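Local coordinates for protein D-threo-3-hydroxyaspartate dehydratase (Delftia, PDB 3WQC) that uses pyridoxal 5'-phosphate and a divalent metal ion to deaminate D-threo-3-hydroxyaspartate, releasing oxaloacetate and ammonia, at residues M30-R36 / Y248-D252; T76-Q82 / R386-W390; E144-D148 / R201-C206. One frame throughout, in Å; residues are numbered along the deposited sequence. Where two conformers were deposited one is given.

Followed from the N terminus, the chain first lays down helix 27-44, whose residues 30-36 later meet residues 248-252, between strand 242-243 and helix 253-258; interaction 1 thereby closes a loop of 211 residues. Residues 76-82, at the start of helix 77-85, meet the extreme C terminus, 386-390, so interaction 2 closes a loop of some 300 residues and crosses interaction 1, the segments of the two alternating. Interaction 3 is local by comparison: strand 140-146 and helix 192-215 meet within both larger loops. The first and third contacts lie within the alanine-racemase-like barrel, while the second fastens the C-terminal tail to it.

Interaction 1. Residues M30-R36 / Y248-D252; sequences MQRNIAR and YVFFD
The ring of Phe-251 receives Asn-33 OD1 at its edge, 3.4 Å from CD2, with the amide and ring planes 84° apart, while the carbonyl oxygen of Tyr-248 lies over one face. The ring of Tyr-248 also meets the helix with its edge, the Asn-33 carbonyl oxygen lying in its plane. Val-249 CG1 sits over the centre of one Phe-250 face, and Met-30 SD comes to that ring's edge, 4.0 Å from CE1, in a Met-aromatic contact. This is helix-to-loop packing in the alanine-racemase-like TIM-barrel domain: helix 27-44 is laid against the turn that follows strand 242-243, close to the cofactor.

The polar centre is Asn-33. Its CG stands anti to the carbonyl carbon (chi1 -69°), which carries the amide into the turn, where ND2 donates to Val-249 O at 3.0 Å. The bond is nearly straight (165°), but the donor stands well above the carbonyl plane. Because ND2 also donates to Asp-265 O, two bonds fix the rotation of the amide. A leucine in its place would probably leave Val-249 O and Asp-265 O without this donor and press a methyl among buried carbonyls. Apolar packing continues alongside, where Val-249 CG2 touches Met-30 CG and Ile-34 CG1. At the exposed margin the extended Arg-36 reaches Phe-251 CZ with NH1, which donates to Val-260 O. A water joins the two segments as well, donating to Ile-34 O at 2.9 Å and lying 2.6 Å from Tyr-248 OH.

Interaction 2. Residues T76-Q82 / R386-W390; sequences TLKEAEQ and RLHGW
In one of its two conformers, Lys-78 NZ bonds two carbonyl oxygens of the C-terminal tail, donating to His-388 O at 2.8 Å and to Trp-390 O at 3.2 Å; the second conformer makes it doubtful that this grip is permanent. The approach to His-388 O is tilted 17° from the carbonyl plane, whereas NZ stands well above the plane of the terminal carboxylate. With CG anti to the backbone N (chi1 -170°) and the chain extended beyond it, the lysine runs along the tail, and in this conformer its ammonium group probably helps to balance the negative charge of the last residue.

Two waters complete the polar seam. One accepts from Lys-78 N and donates to Trp-390 OXT at 2.7 Å, linking the first turn of the helix to the chain end; the other donates to both Thr-76 OG1 and Gly-389 O. Thr-76 is the N-cap of the helix: OG1 accepts from Glu-79 N at 3.1 Å and donates to Glu-79 OE1, which also bonds to Ser-75 OG.

Around this seam Leu-387 supplies most of the packing. It lies obliquely across the lysine methylenes, its CG 3.6 Å from Lys-78 CD, and turns CD2 toward Glu-79. Gln-82 slides past Leu-387 in the opposite direction, its carbonyl oxygen OE1 3.1 Å from the methyl CD1, while its NE2 donates to Lys-56 O. Thr-76 CG2 touches Trp-390 CD1 at 3.6 Å. The indole NE1 bonds to Glu-330 of the second subunit, and His-388 stacks on His-388 of that subunit, so the tail that follows strand 381-385 is held between helix 77-85 of the barrel domain and the second subunit of the assembly, while Leu-77 and Ala-80 of the same helix pack against helix 102-110.

Interaction 3. Residues E144-D148 / R201-C206; sequences EIDTD and RERAGC
Ile-145 turns its side chain toward helix 192-215, setting CG2 4.2 Å from Gly-205 O and CG1 within loose apolar contact of Cys-206 SG, at 4.5 Å. Here the C-terminal end of strand 140-146 and the loop after it meet helix 192-215 in the alanine-racemase-like TIM barrel, where the strand belongs to the parallel sheet and the helix packs on its outer side. Cys-206 also touches Val-179 and Val-223 of neighbouring strands, so the helix rests on several strands at once.

Asp-146 OD1 accepts from Gly-149 N and, weakly, from Asp-148 N. Thr-147 then carries the contact. Its OG1 lies between the backbone N and the carbonyl carbon (chi1 55°), which leaves CG2 against the helix backbone, 3.7 Å from Cys-206 N and 3.8 Å from Gly-205 C. Gly-205 makes this close approach possible: a CB there would clash with the methyl. On the other branch OG1 lies 3.8 Å from Glu-202 CA, and it is hydrogen-bonded to Thr-181 OG1. The carbonyl of Thr-147 faces Arg-201, whose extended chain brings NE to 3.0 Å from Thr-147 O. At Asp-148 the CA sits near the plane of the guanidinium, at its edge, while OD2 is hydrogen-bonded to Ser-185 OG and OD1 to the backbone N of His-150.

The aliphatic part of Glu-202 passes beside Thr-147, its CG 3.9 Å from Thr-147 OG1, and its carboxylate goes on to Ala-183 N, Thr-230 OG1 and, weakly, Gly-226 N of the cofactor pocket; the Glu-202 side chain lies about 7 Å from the bound pyridoxal phosphate. The chemistry is thus mainly methyl against backbone, with the buried polar groups of Thr-147 and Glu-202 answered by residues beside the seam, and no salt bridge joins the two segments.

Interaction 1. Residues M30-R36 / Y248-D252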
loop_
_atom_site.group_PDB
_atom_site.type_symbol
_atom_site.label_atom_id
_atom_site.label_comp_id
_atom_site.label_asym_id
_atom_site.label_seq_id
_atom_site.Cartn_x
_atom_site.Cartn_y
_atom_site.Cartn_z
ATOM N N MET B 30 3.734 10.994 -19.645
ATOM C CA MET B 30 4.996 10.811 -18.838
ATOM C C MET B 30 6.154 11.561 -19.562
ATOM O O MET B 30 6.928 12.331 -18.889
ATOM C CB MET B 30 5.405 9.358 -18.707
ATOM C CG MET B 30 6.640 9.141 -17.841
ATOM S SD MET B 30 7.314 7.486 -17.988
ATOM C CE MET B 30 8.124 7.479 -19.634
ATOM N N GLN B 31 6.271 11.449 -20.878
ATOM C CA GLN B 31 7.358 12.171 -21.582
ATOM C C GLN B 31 7.214 13.670 -21.499
ATOM O O GLN B 31 8.238 14.369 -21.345
ATOM C CB GLN B 31 7.358 11.756 -23.040
ATOM C CG GLN B 31 8.098 10.458 -23.106
ATOM C CD GLN B 31 9.629 10.530 -22.720
ATOM O OE1 GLN B 31 10.147 9.541 -22.450
ATOM N NE2 GLN B 31 10.290 11.693 -22.788
ATOM N N ARG B 32 5.984 14.212 -21.520
ATOM C CA ARG B 32 5.753 15.697 -21.368
ATOM C C ARG B 32 6.217 16.075 -19.973
ATOM O O ARG B 32 6.810 17.130 -19.780
ATOM C CB ARG B 32 4.280 16.168 -21.515
ATOM C CG ARG B 32 3.827 16.314 -22.989
ATOM C CD ARG B 32 2.313 16.329 -23.148
ATOM N NE ARG B 32 2.160 15.320 -24.201
ATOM C CZ ARG B 32 1.195 14.400 -24.294
ATOM N NH1 ARG B 32 0.190 14.374 -23.411
ATOM N NH2 ARG B 32 1.265 13.484 -25.259
ATOM N N ASN B 33 5.899 15.273 -18.949
ATOM C CA ASN B 33 6.317 15.640 -17.552
ATOM C C ASN B 33 7.840 15.625 -17.428
ATOM O O ASN B 33 8.399 16.517 -16.780
ATOM C CB ASN B 33 5.699 14.583 -16.598
ATOM C CG ASN B 33 4.183 14.685 -16.492
ATOM O OD1 ASN B 33 3.565 15.715 -16.859
ATOM N ND2 ASN B 33 3.542 13.599 -15.983
ATOM N N ILE B 34 8.475 14.629 -18.034
ATOM C CA ILE B 34 9.941 14.465 -18.000
ATOM C C ILE B 34 10.554 15.721 -18.625
ATOM O O ILE B 34 11.495 16.339 -18.079
ATOM C CB ILE B 34 10.403 13.135 -18.673
ATOM C CG1 ILE B 34 10.017 12.009 -17.721
ATOM C CG2 ILE B 34 11.872 13.163 -19.055
ATOM C CD1 ILE B 34 10.290 10.622 -18.279
ATOM N N ALA B 35 10.061 16.084 -19.799
ATOM C CA ALA B 35 10.638 17.256 -20.554
ATOM C C ALA B 35 10.426 18.516 -19.784
ATOM O O ALA B 35 11.322 19.387 -19.722
ATOM C CB ALA B 35 9.940 17.390 -21.871
ATOM N N ARG B 36 9.228 18.691 -19.204
ATOM C CA ARG B 36 8.927 19.932 -18.502
ATOM C C ARG B 36 9.947 20.165 -17.337
ATOM O O ARG B 36 10.468 21.289 -17.128
ATOM C CB ARG B 36 7.495 19.987 -17.954
ATOM C CG ARG B 36 7.171 21.200 -17.017
ATOM C CD ARG B 36 5.771 21.103 -16.490
ATOM N NE ARG B 36 5.475 22.170 -15.542
ATOM C CZ ARG B 36 4.545 22.119 -14.562
ATOM N NH1 ARG B 36 3.724 21.078 -14.478
ATOM N NH2 ARG B 36 4.383 23.137 -13.701
ATOM N N TYR B 248 6.819 14.199 -9.946
ATOM C CA TYR B 248 6.501 14.889 -11.217
ATOM C C TYR B 248 6.467 13.940 -12.414
ATOM O O TYR B 248 5.850 14.288 -13.437
ATOM C CB TYR B 248 7.548 16.021 -11.473
ATOM C CG TYR B 248 8.815 15.432 -12.063
ATOM C CD1 TYR B 248 9.828 14.860 -11.266
ATOM C CD2 TYR B 248 9.029 15.417 -13.476
ATOM C CE1 TYR B 248 10.950 14.262 -11.812
ATOM C CE2 TYR B 248 10.119 14.790 -14.015
ATOM C CZ TYR B 248 11.117 14.276 -13.224
ATOM O OH TYR B 248 12.233 13.690 -13.765
ATOM N N VAL B 249 7.201 12.845 -12.410
ATOM C CA VAL B 249 7.275 11.991 -13.564
ATOM C C VAL B 249 5.862 11.555 -13.974
ATOM O O VAL B 249 5.561 11.461 -15.224
ATOM C CB VAL B 249 8.285 10.804 -13.361
ATOM C CG1 VAL B 249 7.799 9.767 -12.308
ATOM C CG2 VAL B 249 8.595 10.075 -14.687
ATOM N N PHE B 250 5.015 11.303 -12.960
ATOM C CA PHE B 250 3.607 10.974 -13.234
ATOM C C PHE B 250 2.614 12.033 -12.859
ATOM O O PHE B 250 1.503 12.100 -13.448
ATOM C CB PHE B 250 3.196 9.649 -12.497
ATOM C CG PHE B 250 4.086 8.464 -12.853
ATOM C CD1 PHE B 250 4.593 8.251 -14.187
ATOM C CD2 PHE B 250 4.357 7.508 -11.871
ATOM C CE1 PHE B 250 5.378 7.110 -14.495
ATOM C CE2 PHE B 250 5.108 6.364 -12.195
ATOM C CZ PHE B 250 5.641 6.179 -13.477
ATOM N N PHE B 251 2.895 12.824 -11.813
ATOM C CA PHE B 251 1.929 13.643 -11.132
ATOM C C PHE B 251 0.769 12.821 -10.537
ATOM O O PHE B 251 0.764 11.578 -10.679
ATOM C CB PHE B 251 1.393 14.856 -11.997
ATOM C CG PHE B 251 2.454 15.900 -12.254
ATOM C CD1 PHE B 251 2.986 16.623 -11.164
ATOM C CD2 PHE B 251 2.869 16.198 -13.554
ATOM C CE1 PHE B 251 3.889 17.689 -11.388
ATOM C CE2 PHE B 251 3.807 17.245 -13.780
ATOM C CZ PHE B 251 4.284 17.979 -12.686
ATOM N N ASP B 252 -0.137 13.504 -9.853
ATOM C CA ASP B 252 -1.247 12.889 -9.157
ATOM C C ASP B 252 -2.193 13.944 -8.697
ATOM O O ASP B 252 -1.984 15.159 -9.017
ATOM C CB ASP B 252 -0.753 11.943 -8.028
ATOM C CG ASP B 252 0.058 12.687 -6.954
ATOM O OD1 ASP B 252 -0.224 13.909 -6.770
ATOM O OD2 ASP B 252 0.948 12.080 -6.314
HETATM O O HOH W 1 12.820 14.779 -16.052
#

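Interaction 2. Residues T76-Q82 / R386-W390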
loop_
_atom_site.group_PDB
_atom_site.type_symbol
_atom_site.label_atom_id
_atom_site.label_comp_id
_atom_site.label_asym_id
_atom_site.label_seq_id
_atom_site.Cartn_x
_atom_site.Cartn_y
_atom_site.Cartn_z
ATOM N N THR B 76 15.866 3.598 -0.624
ATOM C CA THR B 76 16.246 2.339 0.013
ATOM C C THR B 76 17.530 1.823 -0.643
ATOM O O THR B 76 17.757 2.150 -1.826
ATOM C CB THR B 76 15.172 1.242 -0.137
ATOM O OG1 THR B 76 14.964 0.940 -1.542
ATOM C CG2 THR B 76 13.833 1.631 0.492
ATOM N N LEU B 77 18.313 1.018 0.078
ATOM C CA LEU B 77 19.473 0.393 -0.581
ATOM C C LEU B 77 19.013 -0.671 -1.608
ATOM O O LEU B 77 19.788 -0.948 -2.518
ATOM C CB LEU B 77 20.524 -0.145 0.407
ATOM C CG LEU B 77 21.209 0.985 1.172
ATOM C CD1 LEU B 77 22.221 0.347 2.109
ATOM C CD2 LEU B 77 21.883 1.983 0.195
ATOM N N LYS B 78 17.783 -1.203 -1.483
ATOM C CA LYS B 78 17.332 -2.147 -2.518
ATOM C C LYS B 78 17.219 -1.414 -3.837
ATOM O O LYS B 78 17.587 -1.967 -4.884
ATOM C CB LYS B 78 16.004 -2.811 -2.144
ATOM C CG LYS B 78 15.617 -3.983 -3.082
ATOM C CD LYS B 78 14.199 -4.516 -2.820
ATOM C CE LYS B 78 13.982 -5.965 -3.175
ATOM N NZ LYS B 78 12.811 -6.531 -2.378
ATOM N N GLU B 79 16.710 -0.186 -3.827
ATOM C CA GLU B 79 16.675 0.610 -5.050
ATOM C C GLU B 79 18.122 0.833 -5.534
ATOM O O GLU B 79 18.379 0.724 -6.750
ATOM C CB GLU B 79 16.055 1.950 -4.798
ATOM C CG GLU B 79 14.544 1.937 -4.713
ATOM C CD GLU B 79 14.111 3.166 -3.943
ATOM O OE1 GLU B 79 13.654 3.033 -2.778
ATOM O OE2 GLU B 79 14.250 4.292 -4.450
ATOM N N ALA B 80 19.064 1.178 -4.645
ATOM C CA ALA B 80 20.461 1.374 -5.145
ATOM C C ALA B 80 20.983 0.070 -5.821
ATOM O O ALA B 80 21.593 0.160 -6.904
ATOM C CB ALA B 80 21.355 1.747 -3.958
ATOM N N GLU B 81 20.695 -1.124 -5.193
ATOM C CA GLU B 81 21.192 -2.361 -5.769
ATOM C C GLU B 81 20.590 -2.551 -7.177
ATOM O O GLU B 81 21.304 -2.923 -8.154
ATOM C CB GLU B 81 20.872 -3.471 -4.695
ATOM C CG GLU B 81 21.043 -4.889 -5.107
ATOM C CD GLU B 81 20.477 -5.834 -4.014
ATOM O OE1 GLU B 81 19.309 -6.422 -4.193
ATOM O OE2 GLU B 81 21.178 -5.995 -2.976
ATOM N N GLN B 82 19.259 -2.318 -7.321
ATOM C CA GLN B 82 18.537 -2.575 -8.603
ATOM C C GLN B 82 19.076 -1.636 -9.662
ATOM O O GLN B 82 19.356 -2.041 -10.803
ATOM C CB GLN B 82 17.011 -2.332 -8.406
ATOM C CG GLN B 82 16.201 -2.252 -9.744
ATOM C CD GLN B 82 14.662 -2.175 -9.564
ATOM O OE1 GLN B 82 13.981 -3.099 -9.075
ATOM N NE2 GLN B 82 14.105 -1.122 -10.085
ATOM N N ARG B 386 8.528 -3.075 -11.516
ATOM C CA ARG B 386 9.066 -2.130 -10.526
ATOM C C ARG B 386 9.376 -2.896 -9.271
ATOM O O ARG B 386 8.918 -4.045 -9.060
ATOM C CB ARG B 386 8.097 -0.963 -10.264
ATOM C CG ARG B 386 6.753 -1.414 -9.735
ATOM C CD ARG B 386 6.078 -0.205 -9.019
ATOM N NE ARG B 386 6.732 -0.031 -7.720
ATOM C CZ ARG B 386 6.714 1.133 -7.031
ATOM N NH1 ARG B 386 7.190 1.194 -5.773
ATOM N NH2 ARG B 386 6.285 2.290 -7.599
ATOM N N LEU B 387 10.128 -2.266 -8.353
ATOM C CA LEU B 387 10.624 -2.967 -7.143
ATOM C C LEU B 387 9.590 -2.867 -5.999
ATOM O O LEU B 387 8.946 -1.817 -5.802
ATOM C CB LEU B 387 11.867 -2.193 -6.709
ATOM C CG LEU B 387 12.704 -2.846 -5.651
ATOM C CD1 LEU B 387 13.184 -4.162 -6.288
ATOM C CD2 LEU B 387 13.927 -1.871 -5.563
ATOM N N HIS B 388 9.495 -3.973 -5.264
ATOM C CA HIS B 388 8.680 -4.049 -4.038
ATOM C C HIS B 388 9.570 -4.490 -2.892
ATOM O O HIS B 388 10.363 -5.412 -3.023
ATOM C CB HIS B 388 7.578 -5.140 -4.302
ATOM C CG HIS B 388 6.596 -5.258 -3.208
ATOM N ND1 HIS B 388 6.255 -6.486 -2.674
ATOM C CD2 HIS B 388 5.804 -4.297 -2.595
ATOM C CE1 HIS B 388 5.217 -6.275 -1.757
ATOM N NE2 HIS B 388 4.945 -4.922 -1.722
ATOM N N GLY B 389 9.388 -3.829 -1.734
ATOM C CA GLY B 389 10.077 -4.266 -0.525
ATOM C C GLY B 389 11.464 -3.658 -0.325
ATOM O O GLY B 389 11.694 -2.538 -0.836
ATOM N N TRP B 390 12.318 -4.340 0.451
ATOM C CA TRP B 390 13.589 -3.786 0.907
ATOM C C TRP B 390 14.698 -4.770 0.667
ATOM O O TRP B 390 14.423 -5.916 0.262
ATOM C CB TRP B 390 13.513 -3.432 2.412
ATOM C CG TRP B 390 12.538 -2.323 2.683
ATOM C CD1 TRP B 390 12.839 -0.989 2.773
ATOM C CD2 TRP B 390 11.065 -2.438 2.826
ATOM N NE1 TRP B 390 11.674 -0.247 2.964
ATOM C CE2 TRP B 390 10.566 -1.107 3.005
ATOM C CE3 TRP B 390 10.169 -3.535 2.822
ATOM C CZ2 TRP B 390 9.182 -0.821 3.102
ATOM C CZ3 TRP B 390 8.781 -3.219 2.927
ATOM C CH2 TRP B 390 8.307 -1.892 3.066
ATOM O OXT TRP B 390 15.861 -4.397 0.954
HETATM O O HOH W 2 12.647 -0.468 -2.429
HETATM O O HOH W 3 16.604 -1.762 1.115
#

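Interaction 3. Residues E144-D148 / R201-C206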
loop_
_atom_site.group_PDB
_atom_site.type_symbol
_atom_site.label_atom_id
_atom_site.label_comp_id
_atom_site.label_asym_id
_atom_site.label_seq_id
_atom_site.Cartn_x
_atom_site.Cartn_y
_atom_site.Cartn_z
ATOM N N GLU B 144 22.331 16.289 5.920
ATOM C CA GLU B 144 20.937 16.711 5.678
ATOM C C GLU B 144 20.548 17.947 6.514
ATOM O O GLU B 144 20.866 17.967 7.725
ATOM C CB GLU B 144 19.965 15.539 5.965
ATOM C CG GLU B 144 18.504 15.879 5.532
ATOM C CD GLU B 144 17.559 14.716 5.522
ATOM O OE1 GLU B 144 16.487 14.909 4.878
ATOM O OE2 GLU B 144 17.852 13.678 6.173
ATOM N N ILE B 145 19.899 18.936 5.885
ATOM C CA ILE B 145 19.582 20.217 6.496
ATOM C C ILE B 145 18.050 20.264 6.625
ATOM O O ILE B 145 17.313 19.926 5.685
ATOM C CB ILE B 145 20.086 21.364 5.612
ATOM C CG1 ILE B 145 21.596 21.197 5.328
ATOM C CG2 ILE B 145 19.770 22.716 6.312
ATOM C CD1 ILE B 145 22.484 21.083 6.568
ATOM N N ASP B 146 17.567 20.726 7.765
ATOM C CA ASP B 146 16.127 20.950 8.009
ATOM C C ASP B 146 15.899 22.438 7.701
ATOM O O ASP B 146 16.416 23.338 8.415
ATOM C CB ASP B 146 15.813 20.690 9.486
ATOM C CG ASP B 146 14.378 20.983 9.836
ATOM O OD1 ASP B 146 13.628 21.378 8.922
ATOM O OD2 ASP B 146 14.015 20.854 11.040
ATOM N N THR B 147 15.244 22.744 6.580
ATOM C CA THR B 147 14.987 24.124 6.175
ATOM C C THR B 147 13.546 24.525 6.427
ATOM O O THR B 147 13.246 25.727 6.372
ATOM C CB THR B 147 15.335 24.377 4.683
ATOM O OG1 THR B 147 14.610 23.430 3.844
ATOM C CG2 THR B 147 16.821 24.231 4.435
ATOM N N ASP B 148 12.634 23.576 6.726
ATOM C CA ASP B 148 11.220 23.924 6.917
ATOM C C ASP B 148 10.452 23.208 8.046
ATOM O O ASP B 148 9.207 23.348 8.135
ATOM C CB ASP B 148 10.493 23.760 5.571
ATOM C CG ASP B 148 10.327 22.258 5.235
ATOM O OD1 ASP B 148 11.079 21.426 5.847
ATOM O OD2 ASP B 148 9.481 21.940 4.346
ATOM N N ARG B 201 12.999 29.845 0.722
ATOM C CA ARG B 201 13.456 29.463 2.095
ATOM C C ARG B 201 14.299 28.176 1.996
ATOM O O ARG B 201 15.342 28.035 2.684
ATOM C CB ARG B 201 12.255 29.209 3.014
ATOM C CG ARG B 201 12.448 28.760 4.425
ATOM C CD ARG B 201 11.065 28.763 5.201
ATOM N NE ARG B 201 11.224 27.998 6.394
ATOM C CZ ARG B 201 11.613 28.520 7.543
ATOM N NH1 ARG B 201 11.801 29.845 7.647
ATOM N NH2 ARG B 201 11.737 27.742 8.599
ATOM N N GLU B 202 13.865 27.205 1.177
ATOM C CA GLU B 202 14.603 25.918 1.038
ATOM C C GLU B 202 16.006 26.192 0.419
ATOM O O GLU B 202 17.039 25.720 0.916
ATOM C CB GLU B 202 13.754 25.018 0.101
ATOM C CG GLU B 202 14.375 23.636 -0.072
ATOM C CD GLU B 202 13.654 22.726 -1.086
ATOM O OE1 GLU B 202 13.092 23.222 -2.110
ATOM O OE2 GLU B 202 13.722 21.464 -0.904
ATOM N N ARG B 203 16.048 27.020 -0.669
ATOM C CA ARG B 203 17.318 27.357 -1.321
ATOM C C ARG B 203 18.182 28.076 -0.313
ATOM O O ARG B 203 19.375 27.751 -0.144
ATOM C CB ARG B 203 17.085 28.296 -2.564
ATOM C CG ARG B 203 18.329 28.618 -3.355
ATOM C CD ARG B 203 18.175 29.951 -4.092
ATOM N NE ARG B 203 18.081 31.113 -3.132
ATOM C CZ ARG B 203 19.130 31.605 -2.421
ATOM N NH1 ARG B 203 20.396 31.218 -2.645
ATOM N NH2 ARG B 203 18.865 32.610 -1.562
ATOM N N ALA B 204 17.630 29.131 0.288
ATOM C CA ALA B 204 18.447 30.009 1.204
ATOM C C ALA B 204 18.994 29.222 2.380
ATOM O O ALA B 204 20.176 29.371 2.751
ATOM C CB ALA B 204 17.601 31.193 1.713
ATOM N N GLY B 205 18.190 28.314 2.944
ATOM C CA GLY B 205 18.644 27.564 4.115
ATOM C C GLY B 205 19.707 26.533 3.715
ATOM O O GLY B 205 20.687 26.368 4.464
ATOM N N CYS B 206 19.562 25.842 2.565
ATOM C CA CYS B 206 20.587 24.847 2.214
ATOM C C CYS B 206 21.903 25.566 1.917
ATOM O O CYS B 206 22.969 25.091 2.266
ATOM C CB CYS B 206 20.047 24.014 1.048
ATOM S SG CYS B 206 20.838 22.396 1.063
#